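Local coordinates for protein glutaredoxin 2 (Salmonella enterica subsp. enterica serovar Typhimurium, PDB 3IR4) that binds glutathione between a thioredoxin-like domain and a helical C-terminal domain and, as a glutaredoxin, probably reduces disulfides at the expense of glutathione, at residues A[123-128]-A[134-139]; A[101-106]-A[186-191]; A[32-35]-A[40-43]. One frame throughout, in Å; residues are numbered along the deposited sequence.

Along the chain contact 3 comes first, in the thioredoxin-like N-terminal domain, where the end of edge strand 30-33 meets helix 40-46. Contacts 1 and 2 belong to the helical C-terminal domain, and the two segments of contact 1 fall between those of contact 2 in sequence. Their centres are about 14 Å apart and they touch, Phe125 and Phe136 packing on Leu105, and Phe136 also on Pro106. Contact 3 stays separate, its centre about 22 Å from that of contact 1 and about 25 Å from that of contact 2. Glutathione lies between the two domains, bound directly by Lys128 in contact 1.

Contact 1. Residues A[123-128]-A[134-139]; sequences QYFIRK and GSFDNH. With GSH (glutathione), chain B.
The Phe136 ring meets Ile126 and Phe125 obliquely. Its CE2 lies 4.0 Å from Ile126 CA and at much the same distance from Ile126 CG1, so the ring rests on backbone and branch together; Ile126 CG2, anti to the backbone N, also comes up to this ring carbon. Phe136 CZ comes within 4.4 Å of Phe125 CE2, a looser touch. The Phe125 ring also meets His11 edge-to-face and Phe116 at an inclination of about 50°. Leu105 touches both phenylalanines, and Pro106 packs on Phe136. A further flat group, the His139 imidazole, has Ser135 O 3.1 Å above its plane, over the ring centre.

Gly134 leaves helix 119-133 with positive phi, Ser135 is the N-cap, and the next helix begins at Phe136. Ser135 OG accepts from Asn138 N at 3.0 Å with an N-H...O angle of 170°, while Glu130 OE2 bonds to Phe136 N, so two side chains satisfy amides of the first turn.

On helix 119-133, Tyr124 and Lys128 sit one turn apart and serve the ligand. Lys128 NZ donates to Tyr124 OH at 3.1 Å and lies 2.9 Å from glutathione O32; the bend of the lysine chain at chi3 (-72°) turns the amine toward both. Its charge probably favours the ionised glycine carboxylate of glutathione, which Tyr124 OH approaches less closely. The Phe136 packing joins the end of helix 119-133 to helix 136-141. Lys49, Val51, Glu64 and Ser65 bond to glutathione from the N-terminal domain, completing an interdomain glutathione site characteristic of the glutathione S-transferase-like fold.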
# COMPACT_ATOMS: atom_id res chain seq x y z
N GLN A 123 6.94 -18.02 -7.30
CA GLN A 123 6.02 -18.94 -7.94
C GLN A 123 4.72 -19.07 -7.15
O GLN A 123 3.61 -19.16 -7.72
CB GLN A 123 6.65 -20.31 -8.13
CG GLN A 123 5.69 -21.31 -8.79
CD GLN A 123 6.29 -22.68 -8.87
OE1 GLN A 123 5.92 -23.57 -8.12
NE2 GLN A 123 7.24 -22.85 -9.75
N TYR A 124 4.84 -19.13 -5.82
CA TYR A 124 3.68 -19.22 -4.92
C TYR A 124 2.71 -18.07 -5.19
O TYR A 124 1.50 -18.27 -5.32
CB TYR A 124 4.16 -19.18 -3.47
CG TYR A 124 3.07 -19.16 -2.45
CD1 TYR A 124 2.54 -17.95 -2.01
CD2 TYR A 124 2.60 -20.31 -1.87
CE1 TYR A 124 1.56 -17.89 -1.04
CE2 TYR A 124 1.59 -20.27 -0.93
CZ TYR A 124 1.06 -19.05 -0.52
OH TYR A 124 0.08 -18.92 0.45
N PHE A 125 3.24 -16.86 -5.31
CA PHE A 125 2.43 -15.68 -5.59
C PHE A 125 1.74 -15.77 -6.95
O PHE A 125 0.53 -15.54 -7.06
CB PHE A 125 3.32 -14.44 -5.52
CG PHE A 125 2.59 -13.14 -5.78
CD1 PHE A 125 1.86 -12.52 -4.78
CD2 PHE A 125 2.64 -12.53 -7.03
CE1 PHE A 125 1.22 -11.33 -5.00
CE2 PHE A 125 1.98 -11.33 -7.26
CZ PHE A 125 1.27 -10.74 -6.25
N ILE A 126 2.51 -16.10 -7.97
CA ILE A 126 1.96 -16.17 -9.31
C ILE A 126 0.80 -17.17 -9.37
O ILE A 126 -0.27 -16.90 -9.92
CB ILE A 126 3.09 -16.58 -10.30
CG1 ILE A 126 4.15 -15.48 -10.44
CG2 ILE A 126 2.48 -16.94 -11.67
CD1 ILE A 126 5.47 -15.92 -11.05
N ARG A 127 1.05 -18.36 -8.84
CA ARG A 127 0.06 -19.42 -8.90
C ARG A 127 -1.21 -19.01 -8.21
O ARG A 127 -2.31 -19.24 -8.72
CB ARG A 127 0.61 -20.73 -8.32
CG ARG A 127 1.69 -21.29 -9.18
CD ARG A 127 1.84 -22.72 -9.09
NE ARG A 127 2.58 -23.22 -10.23
CZ ARG A 127 3.13 -24.43 -10.25
NH1 ARG A 127 2.98 -25.23 -9.20
NH2 ARG A 127 3.83 -24.82 -11.30
N LYS A 128 -1.09 -18.43 -7.02
CA LYS A 128 -2.25 -18.05 -6.25
C LYS A 128 -3.07 -16.97 -6.95
O LYS A 128 -4.29 -17.07 -7.03
CB LYS A 128 -1.80 -17.53 -4.90
CG LYS A 128 -2.93 -17.04 -4.04
CD LYS A 128 -2.45 -16.36 -2.81
CE LYS A 128 -1.90 -17.33 -1.87
NZ LYS A 128 -1.49 -16.55 -0.69
N GLY A 134 -7.12 -14.38 -12.92
CA GLY A 134 -6.82 -14.52 -14.34
C GLY A 134 -5.39 -14.40 -14.75
O GLY A 134 -4.49 -14.24 -13.94
N SER A 135 -5.21 -14.48 -16.06
CA SER A 135 -3.90 -14.55 -16.67
C SER A 135 -3.10 -13.27 -16.61
O SER A 135 -3.52 -12.24 -17.12
CB SER A 135 -4.10 -14.97 -18.13
OG SER A 135 -2.92 -14.80 -18.91
N PHE A 136 -1.89 -13.36 -16.07
CA PHE A 136 -0.98 -12.24 -16.04
C PHE A 136 -0.63 -11.81 -17.46
O PHE A 136 -0.55 -10.61 -17.74
CB PHE A 136 0.30 -12.58 -15.27
CG PHE A 136 0.15 -12.66 -13.78
CD1 PHE A 136 -1.00 -12.24 -13.09
CD2 PHE A 136 1.25 -13.03 -13.03
CE1 PHE A 136 -1.03 -12.27 -11.72
CE2 PHE A 136 1.19 -13.05 -11.66
CZ PHE A 136 0.07 -12.63 -11.01
N ASP A 137 -0.39 -12.75 -18.37
CA ASP A 137 -0.07 -12.35 -19.74
C ASP A 137 -1.21 -11.65 -20.44
O ASP A 137 -0.99 -10.68 -21.16
CB ASP A 137 0.49 -13.50 -20.57
CG ASP A 137 1.99 -13.63 -20.40
OD1 ASP A 137 2.76 -12.62 -20.53
OD2 ASP A 137 2.42 -14.77 -20.20
N ASN A 138 -2.43 -12.13 -20.25
CA ASN A 138 -3.57 -11.45 -20.80
C ASN A 138 -3.62 -10.00 -20.29
O ASN A 138 -3.78 -9.05 -21.04
CB ASN A 138 -4.85 -12.21 -20.44
CG ASN A 138 -6.10 -11.48 -20.87
OD1 ASN A 138 -6.47 -10.45 -20.31
ND2 ASN A 138 -6.79 -12.03 -21.85
N HIS A 139 -3.49 -9.85 -18.99
CA HIS A 139 -3.56 -8.52 -18.40
C HIS A 139 -2.44 -7.62 -18.90
O HIS A 139 -2.69 -6.44 -19.20
CB HIS A 139 -3.53 -8.63 -16.89
CG HIS A 139 -4.68 -9.39 -16.33
ND1 HIS A 139 -4.71 -9.85 -15.04
CD2 HIS A 139 -5.80 -9.85 -16.93
CE1 HIS A 139 -5.84 -10.52 -14.86
NE2 HIS A 139 -6.50 -10.56 -16.00
N1 GSH B . -7.92 -6.99 6.51
CA1 GSH B . -6.46 -7.11 6.42
C1 GSH B . -5.82 -5.82 6.86
O11 GSH B . -6.50 -4.77 6.72
O12 GSH B . -4.66 -5.85 7.31
CB1 GSH B . -6.09 -7.46 4.99
CG1 GSH B . -4.62 -7.87 4.88
CD1 GSH B . -4.26 -8.60 3.60
OE1 GSH B . -5.19 -8.75 2.64
N2 GSH B . -3.03 -9.01 3.43
CA2 GSH B . -2.59 -9.87 2.34
C2 GSH B . -2.26 -11.23 2.87
O2 GSH B . -1.69 -11.34 4.06
CB2 GSH B . -1.37 -9.27 1.60
SG2 GSH B . -1.66 -7.70 0.72
N3 GSH B . -2.50 -12.28 2.12
CA3 GSH B . -2.47 -13.62 2.65
C3 GSH B . -1.40 -14.38 1.96
O31 GSH B . -0.53 -13.75 1.29
O32 GSH B . -1.39 -15.63 2.10

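Contact 2. Residues A[101-106]-A[186-191]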
# COMPACT_ATOMS: atom_id res chain seq x y z
N ASN A 101 -5.74 -4.16 -10.12
CA ASN A 101 -4.88 -5.31 -9.95
C ASN A 101 -4.51 -5.95 -11.29
O ASN A 101 -3.53 -6.69 -11.33
CB ASN A 101 -5.45 -6.33 -8.99
CG ASN A 101 -5.05 -6.05 -7.58
OD1 ASN A 101 -4.16 -5.24 -7.34
ND2 ASN A 101 -5.65 -6.76 -6.64
N GLN A 102 -5.26 -5.67 -12.36
CA GLN A 102 -4.85 -6.16 -13.67
C GLN A 102 -3.55 -5.50 -14.12
O GLN A 102 -2.83 -6.07 -14.91
CB GLN A 102 -5.95 -6.00 -14.69
CG GLN A 102 -7.14 -6.87 -14.39
CD GLN A 102 -8.14 -6.93 -15.51
OE1 GLN A 102 -8.20 -6.07 -16.39
NE2 GLN A 102 -8.95 -7.97 -15.50
N LEU A 103 -3.28 -4.29 -13.65
CA LEU A 103 -1.99 -3.64 -13.84
C LEU A 103 -0.98 -4.11 -12.79
O LEU A 103 0.19 -4.35 -13.10
CB LEU A 103 -2.14 -2.11 -13.75
CG LEU A 103 -2.81 -1.41 -14.92
CD1 LEU A 103 -3.08 0.02 -14.55
CD2 LEU A 103 -1.92 -1.51 -16.20
N LEU A 104 -1.39 -4.15 -11.54
CA LEU A 104 -0.43 -4.34 -10.45
C LEU A 104 0.10 -5.75 -10.26
O LEU A 104 1.30 -5.93 -10.13
CB LEU A 104 -0.98 -3.80 -9.11
CG LEU A 104 -1.30 -2.31 -9.09
CD1 LEU A 104 -1.96 -1.94 -7.74
CD2 LEU A 104 -0.07 -1.47 -9.33
N LEU A 105 -0.78 -6.74 -10.20
CA LEU A 105 -0.32 -8.08 -9.84
C LEU A 105 0.72 -8.65 -10.80
O LEU A 105 1.72 -9.20 -10.35
CB LEU A 105 -1.51 -9.04 -9.65
CG LEU A 105 -2.55 -8.64 -8.57
CD1 LEU A 105 -3.65 -9.66 -8.56
CD2 LEU A 105 -1.93 -8.47 -7.20
N PRO A 106 0.53 -8.49 -12.13
CA PRO A 106 1.54 -9.04 -13.01
C PRO A 106 2.88 -8.36 -12.85
O PRO A 106 3.92 -8.98 -13.08
CB PRO A 106 0.95 -8.79 -14.42
CG PRO A 106 -0.49 -8.68 -14.23
CD PRO A 106 -0.63 -7.99 -12.90
N THR A 186 3.07 3.58 -9.02
CA THR A 186 4.36 4.03 -9.53
C THR A 186 5.18 2.89 -10.14
O THR A 186 6.18 3.13 -10.81
CB THR A 186 5.20 4.83 -8.52
OG1 THR A 186 5.59 4.01 -7.42
CG2 THR A 186 4.47 6.06 -8.04
N LEU A 187 4.76 1.63 -9.90
CA LEU A 187 5.41 0.49 -10.55
C LEU A 187 4.99 0.38 -12.02
O LEU A 187 5.61 -0.38 -12.78
CB LEU A 187 5.05 -0.79 -9.82
CG LEU A 187 5.84 -2.06 -10.17
CD1 LEU A 187 7.28 -1.88 -9.82
CD2 LEU A 187 5.23 -3.24 -9.42
N VAL A 188 3.93 1.06 -12.41
CA VAL A 188 3.38 0.96 -13.76
C VAL A 188 3.96 2.04 -14.67
O VAL A 188 3.52 3.19 -14.64
CB VAL A 188 1.83 1.06 -13.76
CG1 VAL A 188 1.28 0.82 -15.14
CG2 VAL A 188 1.23 0.08 -12.75
N ALA A 189 4.94 1.66 -15.49
CA ALA A 189 5.48 2.57 -16.50
C ALA A 189 4.36 2.93 -17.48
O ALA A 189 3.60 2.07 -17.90
CB ALA A 189 6.65 1.90 -17.25
N GLY A 190 4.25 4.21 -17.80
CA GLY A 190 3.37 4.70 -18.84
C GLY A 190 2.24 5.61 -18.39
O GLY A 190 1.60 6.26 -19.21
N ILE A 191 1.97 5.64 -17.09
CA ILE A 191 0.85 6.41 -16.56
C ILE A 191 1.11 7.92 -16.68
O ILE A 191 2.22 8.41 -16.43
CB ILE A 191 0.58 6.05 -15.09
CG1 ILE A 191 0.02 4.63 -15.00
CG2 ILE A 191 -0.41 7.03 -14.46
CD1 ILE A 191 -0.21 4.12 -13.59
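This is a buried, wholly aliphatic contact inside the helical C-terminal domain, where helix 101-108 packs against the loop that follows helix 173-185 and leads to helix 195-208. One valine carries it. Val188 points its side chain at the helix and divides its two methyls between neighbouring leucines: CG1 meets Leu103 CD2 at 4.1 Å, and CG2 meets Leu104 CD2 at 4.0 Å. Val188 CG2 is also 4.1 Å from Leu103 CB, so this methyl touches the root of one leucine and the end of the next. Both leucines run at about a right angle to the valine. Leu103 sets off toward the loop from its CA, whereas Leu104 starts off to the side of it and brings its CD2 methyl round at the end of the side chain. With CG1 anti to its backbone N (chi1 -175°), Val188 spreads its two branches so that each has a leucine to meet.

The loop closes just beyond the valine in a type II beta turn from Val188 to Ile191, with Gly190 adopting the positive phi (115°) of its third position. Backbone hydrogen bonds join Leu187 and Ala189 with Ile218 at the C-terminal end of the chain, and Thr186 OG1 bonds to Arg183 O and Leu213 N. Leu146 of helix 143-160 packs on Leu103 as well, while Ile150 and Leu154 of the same helix receive Ile191. The contact joins segments 80 residues apart at their closest ends, in the buried interior of the all-helical domain that glutaredoxin 2 shares in fold with glutathione S-transferases.

Contact 3. Residues A[32-35]-A[40-43]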
# COMPACT_ATOMS: atom_id res chain seq x y z
N ASN A 32 10.09 -6.05 8.97
CA ASN A 32 10.53 -7.42 8.71
C ASN A 32 9.71 -7.96 7.56
O ASN A 32 8.52 -8.22 7.71
CB ASN A 32 10.30 -8.28 9.94
CG ASN A 32 11.24 -7.97 11.05
OD1 ASN A 32 12.27 -8.59 11.16
ND2 ASN A 32 10.85 -7.06 11.94
N VAL A 33 10.33 -8.09 6.39
CA VAL A 33 9.61 -8.60 5.24
C VAL A 33 9.66 -10.12 5.27
O VAL A 33 10.74 -10.70 5.34
CB VAL A 33 10.24 -8.10 3.93
CG1 VAL A 33 9.45 -8.69 2.77
CG2 VAL A 33 10.25 -6.59 3.85
N LEU A 34 8.51 -10.74 5.27
CA LEU A 34 8.38 -12.18 5.23
C LEU A 34 8.34 -12.70 3.81
O LEU A 34 7.82 -12.04 2.93
CB LEU A 34 7.10 -12.59 5.95
CG LEU A 34 7.03 -12.26 7.43
CD1 LEU A 34 5.65 -12.63 8.00
CD2 LEU A 34 8.16 -12.98 8.17
N GLN A 35 8.88 -13.89 3.60
CA GLN A 35 8.72 -14.54 2.30
C GLN A 35 7.25 -14.78 2.01
O GLN A 35 6.48 -15.15 2.90
CB GLN A 35 9.47 -15.87 2.21
CG GLN A 35 10.97 -15.72 2.29
CD GLN A 35 11.50 -14.84 1.17
OE1 GLN A 35 11.89 -13.69 1.39
NE2 GLN A 35 11.44 -15.36 -0.06
N ALA A 40 4.31 -20.51 8.17
CA ALA A 40 4.64 -20.78 9.57
C ALA A 40 4.89 -19.55 10.42
O ALA A 40 4.38 -19.47 11.53
CB ALA A 40 5.84 -21.76 9.66
N THR A 41 5.61 -18.55 9.92
CA THR A 41 5.94 -17.40 10.76
C THR A 41 4.71 -16.62 11.20
O THR A 41 4.48 -16.41 12.38
CB THR A 41 6.97 -16.50 10.11
OG1 THR A 41 8.12 -17.30 9.83
CG2 THR A 41 7.35 -15.36 11.05
N PRO A 42 3.90 -16.14 10.25
CA PRO A 42 2.72 -15.42 10.71
C PRO A 42 1.73 -16.30 11.50
O PRO A 42 1.06 -15.82 12.42
CB PRO A 42 2.08 -14.91 9.40
CG PRO A 42 2.61 -15.82 8.35
CD PRO A 42 3.98 -16.19 8.78
N THR A 43 1.64 -17.57 11.17
CA THR A 43 0.76 -18.48 11.90
C THR A 43 1.19 -18.61 13.36
O THR A 43 0.33 -18.67 14.23
CB THR A 43 0.68 -19.85 11.22
OG1 THR A 43 0.12 -19.66 9.92
CG2 THR A 43 -0.24 -20.79 12.01
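Leu34 meets Thr41 and Pro42 after Asn32 and Val33 have ended the edge strand 30-33, which pairs with strand 5-8 through backbone hydrogen bonds between Asn32 and both Leu6 and Ile8. Leu34, just past the strand and also bonded through its backbone to Ile8, reaches helix 40-46 with a forked side chain. Its CD2 methyl packs on Thr41 CG2 at 3.8 Å, with Thr41 CB a little farther off at 4.2 Å, while its CD1 methyl lies 4.0 Å from Pro42 CD. Leucine and proline run past each other in opposite directions; leucine and threonine meet at a slant. Thr41 offers its methyl because CG2 stands anti to the backbone N, leaving OG1 beside that N (chi1 -57°) to bond to Asp38 OD2. Tyr7, Tyr9 and Val51 also touch Leu34, the last two being residues of the glutathione pocket.

The contact across the segments is apolar, methyl against methyl and methyl against proline ring carbon, so it has no directional bond and depends on close packing of the first turn of the helix on the strand end, while Thr41 spends its hydroxyl on Asp38 in the connecting loop.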